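Local coordinates for protein putative TIM-barrel metal-dependent hydrolase (Mycobacterium avium subsp. paratuberculosis S397, PDB 4DZI) that probably catalyses metal-dependent hydrolysis as a TIM-barrel amidohydrolase, holding two cadmium ions in its bimetal site in the crystal, at residues Pro19-Ser22 against Phe23-Leu27; Leu39-Gly42 against Lys43-Trp46; Asn147-Leu150 against Asp151-Gly155. All coordinates share one frame; numbering follows the deposited sequence.

Contact 1: Pro19-Ser22 against Phe23-Leu27; sequences PLDS and FTRHL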
loop_
_atom_site.group_PDB
_atom_site.type_symbol
_atom_site.label_atom_id
_atom_site.label_comp_id
_atom_site.label_asym_id
_atom_site.label_seq_id
_atom_site.Cartn_x
_atom_site.Cartn_y
_atom_site.Cartn_z
ATOM N N PRO C 19 10.451 27.035 16.476
ATOM C CA PRO C 19 9.774 28.284 16.830
ATOM C C PRO C 19 8.886 28.758 15.676
ATOM O O PRO C 19 9.034 28.308 14.525
ATOM C CB PRO C 19 10.940 29.251 17.046
ATOM C CG PRO C 19 12.002 28.738 16.115
ATOM C CD PRO C 19 11.894 27.229 16.228
ATOM N N LEU C 20 7.955 29.657 15.976
ATOM C CA LEU C 20 7.007 30.097 14.955
ATOM C C LEU C 20 7.650 30.695 13.707
ATOM O O LEU C 20 7.027 30.712 12.669
ATOM C CB LEU C 20 6.027 31.124 15.556
ATOM C CG LEU C 20 5.031 30.549 16.552
ATOM C CD1 LEU C 20 4.198 31.694 17.115
ATOM C CD2 LEU C 20 4.103 29.498 15.916
ATOM N N ASP C 21 8.887 31.202 13.794
ATOM C CA ASP C 21 9.532 31.809 12.631
ATOM C C ASP C 21 10.549 30.913 11.922
ATOM O O ASP C 21 11.379 31.382 11.101
ATOM C CB ASP C 21 10.186 33.161 13.028
ATOM C CG ASP C 21 11.379 32.985 13.960
ATOM O OD1 ASP C 21 11.580 31.864 14.460
ATOM O OD2 ASP C 21 12.113 33.972 14.190
ATOM N N SER C 22 10.474 29.609 12.162
ATOM C CA SER C 22 11.440 28.745 11.502
ATOM C C SER C 22 11.411 28.834 9.967
ATOM O O SER C 22 12.433 28.751 9.315
ATOM C CB SER C 22 11.304 27.281 11.967
ATOM O OG SER C 22 10.049 26.728 11.571
ATOM N N PHE C 23 10.226 28.976 9.385
ATOM C CA PHE C 23 10.084 29.106 7.938
ATOM C C PHE C 23 9.965 30.555 7.439
ATOM O O PHE C 23 9.805 30.795 6.231
ATOM C CB PHE C 23 8.903 28.243 7.440
ATOM C CG PHE C 23 9.249 26.792 7.285
ATOM C CD1 PHE C 23 9.171 25.917 8.371
ATOM C CD2 PHE C 23 9.637 26.302 6.061
ATOM C CE1 PHE C 23 9.521 24.578 8.236
ATOM C CE2 PHE C 23 9.979 24.951 5.917
ATOM C CZ PHE C 23 9.910 24.099 7.000
ATOM N N THR C 24 10.072 31.529 8.346
ATOM C CA THR C 24 9.895 32.928 7.951
ATOM C C THR C 24 11.096 33.838 8.268
ATOM O O THR C 24 11.299 34.835 7.594
ATOM C CB THR C 24 8.624 33.529 8.604
ATOM O OG1 THR C 24 8.753 33.530 10.038
ATOM C CG2 THR C 24 7.351 32.704 8.216
ATOM N N ARG C 25 11.854 33.492 9.307
ATOM C CA ARG C 25 12.956 34.330 9.798
ATOM C C ARG C 25 13.887 34.740 8.679
ATOM O O ARG C 25 14.322 35.904 8.613
ATOM C CB ARG C 25 13.745 33.605 10.901
ATOM C CG ARG C 25 14.843 34.481 11.517
ATOM C CD ARG C 25 15.666 33.721 12.557
ATOM N NE ARG C 25 14.822 33.149 13.600
ATOM C CZ ARG C 25 15.272 32.372 14.585
ATOM N NH1 ARG C 25 16.585 32.094 14.682
ATOM N NH2 ARG C 25 14.425 31.890 15.475
ATOM N N HIS C 26 14.207 33.797 7.794
ATOM C CA HIS C 26 15.105 34.081 6.672
ATOM C C HIS C 26 14.468 33.882 5.313
ATOM O O HIS C 26 15.155 33.606 4.331
ATOM C CB HIS C 26 16.383 33.255 6.789
ATOM C CG HIS C 26 17.119 33.483 8.081
ATOM N ND1 HIS C 26 17.778 34.651 8.354
ATOM C CD2 HIS C 26 17.256 32.684 9.205
ATOM C CE1 HIS C 26 18.317 34.583 9.588
ATOM N NE2 HIS C 26 18.000 33.381 10.115
ATOM N N LEU C 27 13.145 34.036 5.247
ATOM C CA LEU C 27 12.422 33.871 3.994
ATOM C C LEU C 27 12.471 35.120 3.128
ATOM O O LEU C 27 12.222 36.218 3.622
ATOM C CB LEU C 27 10.970 33.508 4.277
ATOM C CG LEU C 27 10.033 33.200 3.116
ATOM C CD1 LEU C 27 10.445 31.892 2.457
ATOM C CD2 LEU C 27 8.598 33.145 3.625
HETATM O O HOH W 1 7.562 28.949 10.569
HETATM O O HOH W 2 6.481 33.232 11.509
HETATM O O HOH W 3 13.814 31.012 8.368
#
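Pro19 meets Arg25 through its ring: Pro19 CG lies 4.0 Å from Arg25 NH2, the two side chains crossing at about a right angle, and its carbonyl closes a type I turn onto Ser22 N. Leu20 contributes its carbonyl oxygen, which receives one hydrogen bond from each of two waters; one of these waters accepts from Phe23 N and the other is bonded to Thr24 OG1. Asp21 carries the contact. Asp21 O takes Arg25 N at 2.8 Å, in the carbonyl plane, and Thr24 N at 3.1 Å, from above that plane, as two bonds on a single acceptor. They join two type I turns, Pro19-Ser22 and Thr24-Leu27, in the loop from strand 9-15 to strand 36-40. With CG set between the backbone N and the carbonyl carbon (chi1 68°), the carboxylate meets the edge of the guanidinium in a side-on salt bridge: Arg25 NE reaches Asp21 OD2 at 2.9 Å and Arg25 NH2 reaches Asp21 OD1 at 3.0 Å. The planes stand 55° apart, and OD2 is met from above the carboxylate. Arg25 NH1 extends the network to carboxylates of helix 136-153. Ser22 OG lies 3.4 Å from Phe23 CD1, oblique to a ring that stacks on Phe146.

Contact 2: Leu39-Gly42 against Lys43-Trp46; sequences LSDG and KRTW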
loop_
_atom_site.group_PDB
_atom_site.type_symbol
_atom_site.label_atom_id
_atom_site.label_comp_id
_atom_site.label_asym_id
_atom_site.label_seq_id
_atom_site.Cartn_x
_atom_site.Cartn_y
_atom_site.Cartn_z
ATOM N N LEU C 39 -0.907 32.956 11.514
ATOM C CA LEU C 39 -1.952 33.942 11.746
ATOM C C LEU C 39 -2.726 33.601 13.016
ATOM O O LEU C 39 -2.880 32.439 13.359
ATOM C CB LEU C 39 -2.889 34.001 10.520
ATOM C CG LEU C 39 -2.230 34.295 9.172
ATOM C CD1 LEU C 39 -3.286 34.346 8.062
ATOM C CD2 LEU C 39 -1.475 35.606 9.266
ATOM N N SER C 40 -3.232 34.615 13.708
ATOM C CA SER C 40 -3.883 34.389 14.976
ATOM C C SER C 40 -5.374 34.705 14.908
ATOM O O SER C 40 -5.747 35.724 14.328
ATOM C CB SER C 40 -3.217 35.270 16.030
ATOM O OG SER C 40 -3.845 35.079 17.287
ATOM N N ASP C 41 -6.210 33.851 15.495
ATOM C CA ASP C 41 -7.621 34.190 15.701
ATOM C C ASP C 41 -7.824 34.849 17.072
ATOM O O ASP C 41 -8.952 34.983 17.533
ATOM C CB ASP C 41 -8.537 32.957 15.550
ATOM C CG ASP C 41 -8.301 31.895 16.628
ATOM O OD1 ASP C 41 -7.860 32.268 17.734
ATOM O OD2 ASP C 41 -8.574 30.688 16.372
ATOM N N GLY C 42 -6.736 35.270 17.714
ATOM C CA GLY C 42 -6.813 35.867 19.058
ATOM C C GLY C 42 -6.554 34.893 20.206
ATOM O O GLY C 42 -5.964 35.262 21.216
ATOM N N LYS C 43 -7.015 33.652 20.062
ATOM C CA LYS C 43 -6.740 32.591 21.034
ATOM C C LYS C 43 -5.691 31.608 20.517
ATOM O O LYS C 43 -4.820 31.172 21.263
ATOM C CB LYS C 43 -8.019 31.813 21.370
ATOM C CG LYS C 43 -8.984 32.567 22.278
ATOM C CD LYS C 43 -8.980 34.057 21.964
ATOM C CE LYS C 43 -10.090 34.801 22.689
ATOM N NZ LYS C 43 -11.424 34.545 22.079
ATOM N N ARG C 44 -5.791 31.249 19.240
ATOM C CA ARG C 44 -4.982 30.167 18.691
ATOM C C ARG C 44 -4.202 30.713 17.526
ATOM O O ARG C 44 -4.641 31.656 16.859
ATOM C CB ARG C 44 -5.850 29.005 18.203
ATOM C CG ARG C 44 -6.444 28.116 19.280
ATOM C CD ARG C 44 -7.267 26.991 18.659
ATOM N NE ARG C 44 -6.434 25.979 18.010
ATOM C CZ ARG C 44 -6.909 24.871 17.437
ATOM N NH1 ARG C 44 -8.217 24.624 17.413
ATOM N NH2 ARG C 44 -6.073 24.004 16.880
ATOM N N THR C 45 -3.027 30.128 17.296
ATOM C CA THR C 45 -2.232 30.435 16.130
ATOM C C THR C 45 -2.361 29.324 15.097
ATOM O O THR C 45 -2.386 28.127 15.438
ATOM C CB THR C 45 -0.751 30.569 16.518
ATOM O OG1 THR C 45 -0.631 31.617 17.460
ATOM C CG2 THR C 45 0.119 30.878 15.319
ATOM N N TRP C 46 -2.426 29.724 13.831
ATOM C CA TRP C 46 -2.615 28.782 12.723
ATOM C C TRP C 46 -1.527 28.960 11.715
ATOM O O TRP C 46 -1.152 30.099 11.370
ATOM C CB TRP C 46 -3.958 29.016 12.032
ATOM C CG TRP C 46 -5.129 28.896 12.958
ATOM C CD1 TRP C 46 -5.709 29.901 13.730
ATOM C CD2 TRP C 46 -5.878 27.686 13.276
ATOM N NE1 TRP C 46 -6.757 29.407 14.464
ATOM C CE2 TRP C 46 -6.909 28.083 14.239
ATOM C CE3 TRP C 46 -5.811 26.363 12.860
ATOM C CZ2 TRP C 46 -7.818 27.174 14.754
ATOM C CZ3 TRP C 46 -6.735 25.457 13.380
ATOM C CH2 TRP C 46 -7.718 25.854 14.301
#
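Leu39 and Trp46 form an antiparallel hydrogen-bonded pair, Leu39 N to Trp46 O at 2.9 Å and Trp46 N to Leu39 O at 2.8 Å, followed by the non-hydrogen-bonded pair Ser40-Thr45, whose CA atoms are 4.4 Å apart; the two segments run nearly antiparallel. One more backbone bond, Asp41 N to Arg44 O, closes the turn.

The Asp41 side chain fills the inside of that turn. Its CG sits between the backbone N and the carbonyl carbon (chi1 65°), which swings the carboxylate across to the returning strand. Asp41 OD1 accepts two backbone N-H groups, Lys43 N and Arg44 N, each at 2.8 Å; the first arrives nearly along the C-O axis, the second from above the carboxylate plane. Asp41 OD2 takes the indole N-H of Trp46, with Trp46 NE1 2.9 Å away and the bond almost straight at 169°. The oxygen lies in the ring plane at the indole edge, whereas the nitrogen approaches from above the carboxylate, whose plane is turned 69° from the ring. Three N-H groups thus grip one carboxylate and should favour its ionised form. Within 43-46, Trp46 CH2 lies 3.3 Å above the plane of the Arg44 guanidinium, over its centre, and Arg44 NH2 is bonded to Pro58 O.

Ser40 OG accepts from Gly42 N at 2.9 Å, and Gly42 takes a positive phi that suits glycine.

This is a surface beta hairpin of strands 36-40 and 45-49, its tip tightened by an ST turn at Ser40 and by an Asx turn at Asp41, whose OD1 also takes Arg44 N.

Contact 3: Asn147-Leu150 against Asp151-Gly155; sequences NLWL and DEDWG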
loop_
_atom_site.group_PDB
_atom_site.type_symbol
_atom_site.label_atom_id
_atom_site.label_comp_id
_atom_site.label_asym_id
_atom_site.label_seq_id
_atom_site.Cartn_x
_atom_site.Cartn_y
_atom_site.Cartn_z
ATOM N N ASN C 147 16.456 25.942 6.294
ATOM C CA ASN C 147 17.806 25.441 6.481
ATOM C C ASN C 147 18.684 26.533 7.107
ATOM O O ASN C 147 19.527 26.225 7.935
ATOM C CB ASN C 147 18.372 25.004 5.139
ATOM C CG ASN C 147 17.765 23.706 4.643
ATOM O OD1 ASN C 147 17.116 22.986 5.394
ATOM N ND2 ASN C 147 18.020 23.387 3.375
ATOM N N LEU C 148 18.473 27.792 6.713
ATOM C CA LEU C 148 19.199 28.912 7.340
ATOM C C LEU C 148 18.830 28.998 8.822
ATOM O O LEU C 148 19.698 29.148 9.679
ATOM C CB LEU C 148 18.871 30.235 6.626
ATOM C CG LEU C 148 19.457 30.442 5.212
ATOM C CD1 LEU C 148 18.869 31.655 4.499
ATOM C CD2 LEU C 148 20.967 30.581 5.325
ATOM N N TRP C 149 17.526 28.922 9.129
ATOM C CA TRP C 149 17.088 28.919 10.497
ATOM C C TRP C 149 17.722 27.775 11.280
ATOM O O TRP C 149 18.147 27.917 12.431
ATOM C CB TRP C 149 15.536 28.845 10.587
ATOM C CG TRP C 149 15.196 28.437 11.991
ATOM C CD1 TRP C 149 15.203 29.248 13.119
ATOM C CD2 TRP C 149 14.993 27.067 12.495
ATOM N NE1 TRP C 149 14.973 28.522 14.237
ATOM C CE2 TRP C 149 14.808 27.183 13.918
ATOM C CE3 TRP C 149 14.894 25.793 11.890
ATOM C CZ2 TRP C 149 14.583 26.079 14.732
ATOM C CZ3 TRP C 149 14.645 24.681 12.722
ATOM C CH2 TRP C 149 14.504 24.825 14.121
ATOM N N LEU C 150 17.776 26.600 10.644
ATOM C CA LEU C 150 18.245 25.391 11.342
ATOM C C LEU C 150 19.728 25.513 11.694
ATOM O O LEU C 150 20.151 25.160 12.798
ATOM C CB LEU C 150 18.031 24.168 10.454
ATOM C CG LEU C 150 18.481 22.826 11.023
ATOM C CD1 LEU C 150 17.700 22.392 12.258
ATOM C CD2 LEU C 150 18.316 21.788 9.891
ATOM N N ASP C 151 20.490 26.036 10.754
ATOM C CA ASP C 151 21.938 26.158 10.967
ATOM C C ASP C 151 22.196 27.228 12.031
ATOM O O ASP C 151 23.174 27.172 12.773
ATOM C CB ASP C 151 22.619 26.540 9.660
ATOM C CG ASP C 151 24.160 26.291 9.690
ATOM O OD1 ASP C 151 24.627 25.392 10.424
ATOM O OD2 ASP C 151 24.870 26.978 8.934
ATOM N N GLU C 152 21.323 28.225 12.075
ATOM C CA GLU C 152 21.411 29.242 13.138
ATOM C C GLU C 152 21.093 28.748 14.552
ATOM O O GLU C 152 21.900 28.951 15.490
ATOM C CB GLU C 152 20.532 30.426 12.760
ATOM C CG GLU C 152 20.420 31.521 13.815
ATOM C CD GLU C 152 19.771 32.757 13.222
ATOM O OE1 GLU C 152 18.678 32.621 12.657
ATOM O OE2 GLU C 152 20.352 33.856 13.278
ATOM N N ASP C 153 19.940 28.088 14.742
ATOM C CA ASP C 153 19.548 27.664 16.093
ATOM C C ASP C 153 20.214 26.355 16.565
ATOM O O ASP C 153 20.471 26.179 17.780
ATOM C CB ASP C 153 18.020 27.537 16.250
ATOM C CG ASP C 153 17.318 28.880 16.433
ATOM O OD1 ASP C 153 17.930 29.944 16.165
ATOM O OD2 ASP C 153 16.146 28.874 16.811
ATOM N N TRP C 154 20.468 25.437 15.623
ATOM C CA TRP C 154 20.959 24.085 15.930
ATOM C C TRP C 154 22.339 23.816 15.370
ATOM O O TRP C 154 23.179 23.255 16.092
ATOM C CB TRP C 154 19.937 23.006 15.483
ATOM C CG TRP C 154 18.725 23.050 16.386
ATOM C CD1 TRP C 154 17.496 23.665 16.132
ATOM C CD2 TRP C 154 18.615 22.517 17.741
ATOM N NE1 TRP C 154 16.670 23.551 17.224
ATOM C CE2 TRP C 154 17.279 22.865 18.214
ATOM C CE3 TRP C 154 19.482 21.807 18.607
ATOM C CZ2 TRP C 154 16.844 22.517 19.477
ATOM C CZ3 TRP C 154 19.025 21.451 19.860
ATOM C CH2 TRP C 154 17.743 21.807 20.304
ATOM N N GLY C 155 22.594 24.241 14.140
ATOM C CA GLY C 155 23.864 24.009 13.465
ATOM C C GLY C 155 23.875 22.631 12.812
ATOM O O GLY C 155 23.620 21.628 13.487
#
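Trp149 and Asp153, four residues apart on one helix, meet through indole and carboxylate. The Trp149 side chain leaves CB with CG anti to the backbone N (chi1 163°), and this swings the ring forward along the helix although the side chain sets out away from 151-155. Trp149 CD1 passes 3.8 Å from Asp153 OD2. Trp149 NE1 comes closest, 2.9 Å from Asp153 OD2, but the N-H bends to 135°, so the hydrogen bond is weak; the carboxylate oxygen lies oblique to the ring. Beyond the nitrogen, Trp149 CZ2 is 4.0 Å from Asp153 CB. At the tip, Trp149 CH2 reaches Trp154 CD1 at 3.8 Å, near the plane of the Trp154 ring at its edge. The two indoles point the same way with their planes 73° apart, in an oblique pairing.

Leu150 CD1 comes to 4.0 Å from Trp154 CB, while Leu150 O accepts two N-H groups, Trp154 N and Gly155 N, each at 2.9 Å. That doubling marks the end of helix 136-153, where Gly155 leaves helical angles with a positive phi.

Around this terminus Tyr16 stacks on Trp154 and meets Trp149 edge to face, and Arg25 pairs with Asp153 OD1. Asp151 OD2 is salt-bridged to Arg187. Leu150 and Trp154 lie against Ala165 of strand 163-165, and Leu148 packs on Phe183 of helix 174-186, so the helix end is wedged between that strand, the next helix and the loop after strand 9-15.

From the N terminus the chain runs through contact 1, contact 2 and contact 3 in series; each is a local closure, and none nests in or crosses another. Contact 1 folds the loop between strands 9-15 and 36-40, contact 2 turns the chain back from strand 36-40 into 45-49, and contact 3 ends helix 136-153. Contact 1 is the middle piece in space: it packs on contact 2 through Leu20 CD2 and Thr45 CG2, and on contact 3 through Pro19 CD against Trp149 CZ2, besides polar links. Contacts 2 and 3 do not touch, their nearest atoms being about 15 Å apart, so the 19-27 loop bridges hairpin and helix.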